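Local coordinates for protein prophenoloxidase b (Marsupenaeus japonicus, PDB 3WKY) that is the zymogen of a type 3 copper phenoloxidase that, once activated, probably hydroxylates monophenols and oxidises o-diphenols, at residues Y16-E20 against S458-D462; T24-R28 against D462-R467. Where two conformers were deposited one is given. Residue numbers count along the deposited sequence, not the author numbering.

Contact 1 (Y16-E20 against S458-D462); sequences YLPYE and SSGID. With NAG (2-acetamido-2-deoxy-beta-D-glucopyranose), chain C; EDO (1,2-ethanediol), chain L.
Leu17 adopts a left-handed backbone conformation (phi/psi 39/58°), uncommon for a residue other than glycine, and this kink starts a type I turn, Leu17 to Glu20, closed by Glu20 N to Leu17 O (3.0 Å). The two loops share one direct hydrogen bond, Leu17 N to Ser459 O (2.9 Å, 176°), with CA of Leu17 4.7 Å from CA of Gly460. Leu17 (chi1 m, chi2 t) brings CD2 to 3.6 Å from Ser458 O. Ser459 CB makes a CH-pi contact 4.0 Å from the Tyr16 ring centroid, 17° off its normal. A water bridges Tyr19 N (3.1 Å) and Gly460 O (2.6 Å); a second joins Asp462 N (2.9 Å) to Glu20 OE2 (2.8 Å). Glu20 OE2 lies 4.6 Å from Asp462 OD2, a like charge whose salt-bridge partner is Arg464. Such loop-to-loop docking joins the N-terminal region to the hemocyanin-type Ig-like domain. Leu25 of helix 22-29 backs Tyr16 and Leu17, Leu113 of helix 109-122 touches Pro18, and Ser458 OG bonds Val473 of strand 472-481.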
# COMPACT_ATOMS: atom_id res chain seq x y z
N TYR A 16 -3.32 -37.96 -38.28
CA TYR A 16 -2.25 -38.71 -37.61
C TYR A 16 -0.85 -38.10 -37.75
O TYR A 16 -0.58 -37.35 -38.69
CB TYR A 16 -2.23 -40.17 -38.07
CG TYR A 16 -3.44 -40.94 -37.62
CD1 TYR A 16 -4.30 -40.41 -36.66
CD2 TYR A 16 -3.73 -42.19 -38.14
CE1 TYR A 16 -5.42 -41.11 -36.24
CE2 TYR A 16 -4.85 -42.90 -37.72
CZ TYR A 16 -5.69 -42.35 -36.76
OH TYR A 16 -6.80 -43.04 -36.33
N LEU A 17 0.02 -38.44 -36.79
CA LEU A 17 1.41 -37.97 -36.75
C LEU A 17 1.56 -36.50 -37.16
O LEU A 17 2.29 -36.20 -38.11
CB LEU A 17 2.29 -38.86 -37.63
CG LEU A 17 2.21 -40.37 -37.36
CD1 LEU A 17 3.16 -41.13 -38.29
CD2 LEU A 17 2.51 -40.70 -35.90
N PRO A 18 0.86 -35.58 -36.46
CA PRO A 18 0.81 -34.19 -36.93
C PRO A 18 2.15 -33.44 -36.87
O PRO A 18 2.29 -32.41 -37.52
CB PRO A 18 -0.23 -33.54 -35.99
CG PRO A 18 -0.22 -34.39 -34.77
CD PRO A 18 0.05 -35.79 -35.25
N TYR A 19 3.11 -33.95 -36.10
CA TYR A 19 4.41 -33.29 -36.02
C TYR A 19 5.41 -33.86 -37.03
O TYR A 19 6.55 -33.40 -37.10
CB TYR A 19 5.00 -33.40 -34.62
CG TYR A 19 4.18 -32.73 -33.54
CD1 TYR A 19 4.24 -31.35 -33.35
CD2 TYR A 19 3.37 -33.48 -32.70
CE1 TYR A 19 3.49 -30.74 -32.36
CE2 TYR A 19 2.62 -32.87 -31.71
CZ TYR A 19 2.69 -31.50 -31.54
OH TYR A 19 1.95 -30.91 -30.54
N GLU A 20 4.99 -34.86 -37.79
CA GLU A 20 5.89 -35.47 -38.78
C GLU A 20 5.59 -34.92 -40.16
O GLU A 20 4.53 -34.34 -40.39
CB GLU A 20 5.78 -36.99 -38.76
CG GLU A 20 6.05 -37.63 -37.39
CD GLU A 20 7.48 -37.44 -36.91
OE1 GLU A 20 8.37 -37.16 -37.74
OE2 GLU A 20 7.73 -37.57 -35.69
N SER A 458 0.35 -43.90 -30.26
CA SER A 458 1.21 -44.00 -31.44
C SER A 458 0.58 -43.45 -32.72
O SER A 458 1.25 -43.28 -33.73
CB SER A 458 1.68 -45.44 -31.63
OG SER A 458 2.62 -45.77 -30.62
N SER A 459 -0.71 -43.13 -32.66
CA SER A 459 -1.35 -42.42 -33.76
C SER A 459 -0.92 -40.96 -33.74
O SER A 459 -1.02 -40.27 -34.75
CB SER A 459 -2.87 -42.52 -33.64
OG SER A 459 -3.25 -42.38 -32.28
N GLY A 460 -0.46 -40.50 -32.58
CA GLY A 460 -0.12 -39.09 -32.43
C GLY A 460 1.37 -38.79 -32.43
O GLY A 460 1.81 -37.77 -32.96
N ILE A 461 2.14 -39.68 -31.80
CA ILE A 461 3.58 -39.54 -31.68
C ILE A 461 4.27 -40.73 -32.32
O ILE A 461 3.93 -41.89 -32.03
CB ILE A 461 4.00 -39.49 -30.21
CG1 ILE A 461 3.41 -38.25 -29.52
CG2 ILE A 461 5.52 -39.48 -30.09
CD1 ILE A 461 3.56 -38.28 -28.00
N ASP A 462 5.26 -40.46 -33.16
CA ASP A 462 6.06 -41.50 -33.79
C ASP A 462 7.20 -41.90 -32.86
O ASP A 462 8.20 -41.18 -32.77
CB ASP A 462 6.61 -41.00 -35.13
CG ASP A 462 7.18 -42.13 -35.98
OD1 ASP A 462 7.37 -43.24 -35.47
OD2 ASP A 462 7.44 -41.88 -37.18
C1 NAG C . -1.47 -48.12 -32.13
C2 NAG C . -1.69 -49.47 -32.81
C3 NAG C . -0.92 -49.54 -34.12
C4 NAG C . -1.28 -48.38 -35.03
C5 NAG C . -1.40 -47.02 -34.33
C6 NAG C . -2.45 -46.20 -35.08
C7 NAG C . -2.05 -51.47 -31.42
C8 NAG C . -1.41 -52.41 -30.44
N2 NAG C . -1.24 -50.56 -31.96
O3 NAG C . -1.20 -50.76 -34.75
O4 NAG C . -0.29 -48.27 -36.04
O5 NAG C . -1.85 -47.06 -32.98
O6 NAG C . -1.85 -45.20 -35.88
O7 NAG C . -3.25 -51.55 -31.67
C1 EDO L . 4.07 -44.28 -33.90
O1 EDO L . 4.62 -45.04 -32.81
C2 EDO L . 3.56 -45.15 -35.05
O2 EDO L . 4.66 -45.70 -35.77
O HOH W 1 3.54 -36.67 -34.61
O HOH W 2 5.90 -37.64 -33.62
O HOH W 3 9.82 -38.75 -34.67

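Contact 2 (T24-R28 against D462-R467). With NAG (2-acetamido-2-deoxy-beta-D-glucopyranose), chain B; EDO (1,2-ethanediol), chain L.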
# COMPACT_ATOMS: atom_id res chain seq x y z
N THR A 24 6.71 -38.79 -44.19
CA THR A 24 6.79 -39.80 -43.13
C THR A 24 5.43 -40.46 -42.92
O THR A 24 5.34 -41.68 -42.72
CB THR A 24 7.26 -39.18 -41.80
OG1 THR A 24 8.58 -38.66 -41.94
CG2 THR A 24 7.24 -40.21 -40.68
N LEU A 25 4.38 -39.66 -42.95
CA LEU A 25 3.03 -40.19 -42.75
C LEU A 25 2.64 -41.07 -43.94
O LEU A 25 2.11 -42.17 -43.76
CB LEU A 25 2.03 -39.05 -42.59
CG LEU A 25 0.56 -39.45 -42.44
CD1 LEU A 25 0.30 -40.15 -41.12
CD2 LEU A 25 -0.36 -38.24 -42.60
N ALA A 26 2.92 -40.59 -45.14
CA ALA A 26 2.56 -41.29 -46.36
C ALA A 26 3.29 -42.63 -46.47
O ALA A 26 2.71 -43.64 -46.87
CB ALA A 26 2.84 -40.43 -47.57
N ASP A 27 4.58 -42.62 -46.13
CA ASP A 27 5.37 -43.84 -46.16
C ASP A 27 4.80 -44.90 -45.23
O ASP A 27 4.70 -46.07 -45.60
CB ASP A 27 6.82 -43.56 -45.79
CG ASP A 27 7.62 -44.84 -45.60
OD1 ASP A 27 7.97 -45.48 -46.62
OD2 ASP A 27 7.89 -45.20 -44.44
N ARG A 28 4.43 -44.48 -44.03
CA ARG A 28 3.90 -45.40 -43.03
C ARG A 28 2.53 -45.93 -43.46
O ARG A 28 2.20 -47.08 -43.19
CB ARG A 28 3.79 -44.68 -41.68
CG ARG A 28 4.26 -45.50 -40.49
CD ARG A 28 3.46 -46.77 -40.36
NE ARG A 28 3.67 -47.46 -39.09
CZ ARG A 28 4.55 -48.44 -38.91
NH1 ARG A 28 5.30 -48.85 -39.92
NH2 ARG A 28 4.66 -49.01 -37.72
N ASP A 462 5.26 -40.46 -33.16
CA ASP A 462 6.06 -41.50 -33.79
C ASP A 462 7.20 -41.90 -32.86
O ASP A 462 8.20 -41.18 -32.77
CB ASP A 462 6.61 -41.00 -35.13
CG ASP A 462 7.18 -42.13 -35.98
OD1 ASP A 462 7.37 -43.24 -35.47
OD2 ASP A 462 7.44 -41.88 -37.18
N PHE A 463 7.07 -43.04 -32.20
CA PHE A 463 8.08 -43.48 -31.24
C PHE A 463 9.21 -44.32 -31.86
O PHE A 463 10.11 -44.77 -31.14
CB PHE A 463 7.44 -44.25 -30.09
CG PHE A 463 6.66 -43.40 -29.12
CD1 PHE A 463 7.30 -42.75 -28.07
CD2 PHE A 463 5.28 -43.27 -29.24
CE1 PHE A 463 6.59 -41.97 -27.17
CE2 PHE A 463 4.56 -42.49 -28.33
CZ PHE A 463 5.21 -41.85 -27.30
N ARG A 464 9.16 -44.53 -33.17
CA ARG A 464 10.20 -45.29 -33.86
C ARG A 464 11.55 -44.57 -33.84
O ARG A 464 11.62 -43.35 -33.99
CB ARG A 464 9.81 -45.55 -35.32
CG ARG A 464 8.64 -46.50 -35.51
CD ARG A 464 7.69 -45.98 -36.57
NE ARG A 464 8.16 -46.15 -37.94
CZ ARG A 464 8.02 -45.24 -38.91
NH1 ARG A 464 7.45 -44.07 -38.66
NH2 ARG A 464 8.47 -45.50 -40.13
N LEU A 465 12.62 -45.33 -33.65
CA LEU A 465 13.97 -44.80 -33.81
C LEU A 465 14.29 -44.76 -35.30
O LEU A 465 14.78 -43.75 -35.82
CB LEU A 465 14.97 -45.68 -33.07
CG LEU A 465 14.95 -45.47 -31.56
CD1 LEU A 465 15.77 -46.54 -30.85
CD2 LEU A 465 15.47 -44.08 -31.22
N LYS A 466 14.00 -45.86 -35.98
CA LYS A 466 14.16 -45.92 -37.43
C LYS A 466 12.95 -46.56 -38.10
O LYS A 466 12.13 -47.19 -37.44
CB LYS A 466 15.45 -46.66 -37.80
CG LYS A 466 16.67 -45.75 -37.78
CD LYS A 466 17.96 -46.54 -37.84
CE LYS A 466 19.10 -45.62 -38.21
NZ LYS A 466 20.44 -46.25 -38.09
N ARG A 467 12.88 -46.39 -39.41
CA ARG A 467 11.72 -46.73 -40.23
C ARG A 467 11.02 -48.06 -39.91
O ARG A 467 9.79 -48.12 -39.83
CB ARG A 467 12.12 -46.72 -41.71
CG ARG A 467 10.96 -46.93 -42.65
CD ARG A 467 11.41 -46.92 -44.10
NE ARG A 467 10.26 -46.85 -45.00
CZ ARG A 467 9.48 -47.89 -45.28
NH1 ARG A 467 9.73 -49.08 -44.74
NH2 ARG A 467 8.45 -47.74 -46.11
C1 NAG B . -0.70 -48.90 -37.27
C2 NAG B . 0.13 -48.29 -38.39
C3 NAG B . -0.10 -48.98 -39.73
C4 NAG B . -0.02 -50.50 -39.57
C5 NAG B . -0.90 -50.97 -38.42
C6 NAG B . -0.77 -52.47 -38.21
C7 NAG B . 0.86 -46.00 -38.18
C8 NAG B . 0.65 -44.56 -38.54
N2 NAG B . -0.11 -46.85 -38.50
O3 NAG B . 0.88 -48.56 -40.64
O4 NAG B . -0.41 -51.12 -40.77
O5 NAG B . -0.54 -50.30 -37.22
O6 NAG B . 0.58 -52.78 -37.94
O7 NAG B . 1.89 -46.35 -37.62
C1 EDO L . 4.07 -44.28 -33.90
O1 EDO L . 4.62 -45.04 -32.81
C2 EDO L . 3.56 -45.15 -35.05
O2 EDO L . 4.66 -45.70 -35.77
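Three arginines in three different conformations organise this surface contact between one helix and a loop. Arg467 is extended through chi3 (all t), so its guanidinium edge meets Asp27 (chi1 t): NH2 lies 2.4 Å from OD1 of Asp27, a very short salt bridge, whereas Arg467 NE to the same oxygen is weak (3.1 Å, 124°). Arg464, with chi2 between wells at 137° and chi3 p, folds back on its own loop. Its NH1 forms a salt bridge with Asp462 OD2 (2.6 Å), and its NE and NH2 donate to Arg467 O at 3.2 and 2.9 Å. The other carboxylate oxygen, OD1 of Asp462, accepts from Arg464 N (3.2 Å), defining an Asx turn. Arg28, chi1 off-well at -137°, lays CG over a face of the Arg464 guanidinium, 3.9 Å from NH1 of Arg464, and directs NE to O7 of the chain B sugar (2.6 Å). Asp27 has two deposited conformers; the geometry here is that of the one given. The chemistry implies an electrostatic, partly exposed link: the Asp27 and Asp462 carboxylates balance charge among the arginines, while the neutral glycan oxygen accepts a hydrogen bond from Arg28.

In the fold
From the N terminus, the loop after helix 9-12 supplies the first half of contact 1, and helix 22-29 that of contact 2. Some 430 residues later, both find their partners in the loop joining strands 445-456 and 472-481. Contact 1 closes a loop of 437 intervening residues and contact 2 one of 433; their segments alternate along the chain, so the closures cross. The centres lie 9 Å apart, Asp462 serves both, and Leu25 CD1 packs 3.8 Å from Tyr16 O. Together they tie the N-terminal region to a connection between neighbouring sheet strands, beside a glycan. Within the 462-467 segment, Lys466 reaches Asp469 of a second subunit in a salt bridge.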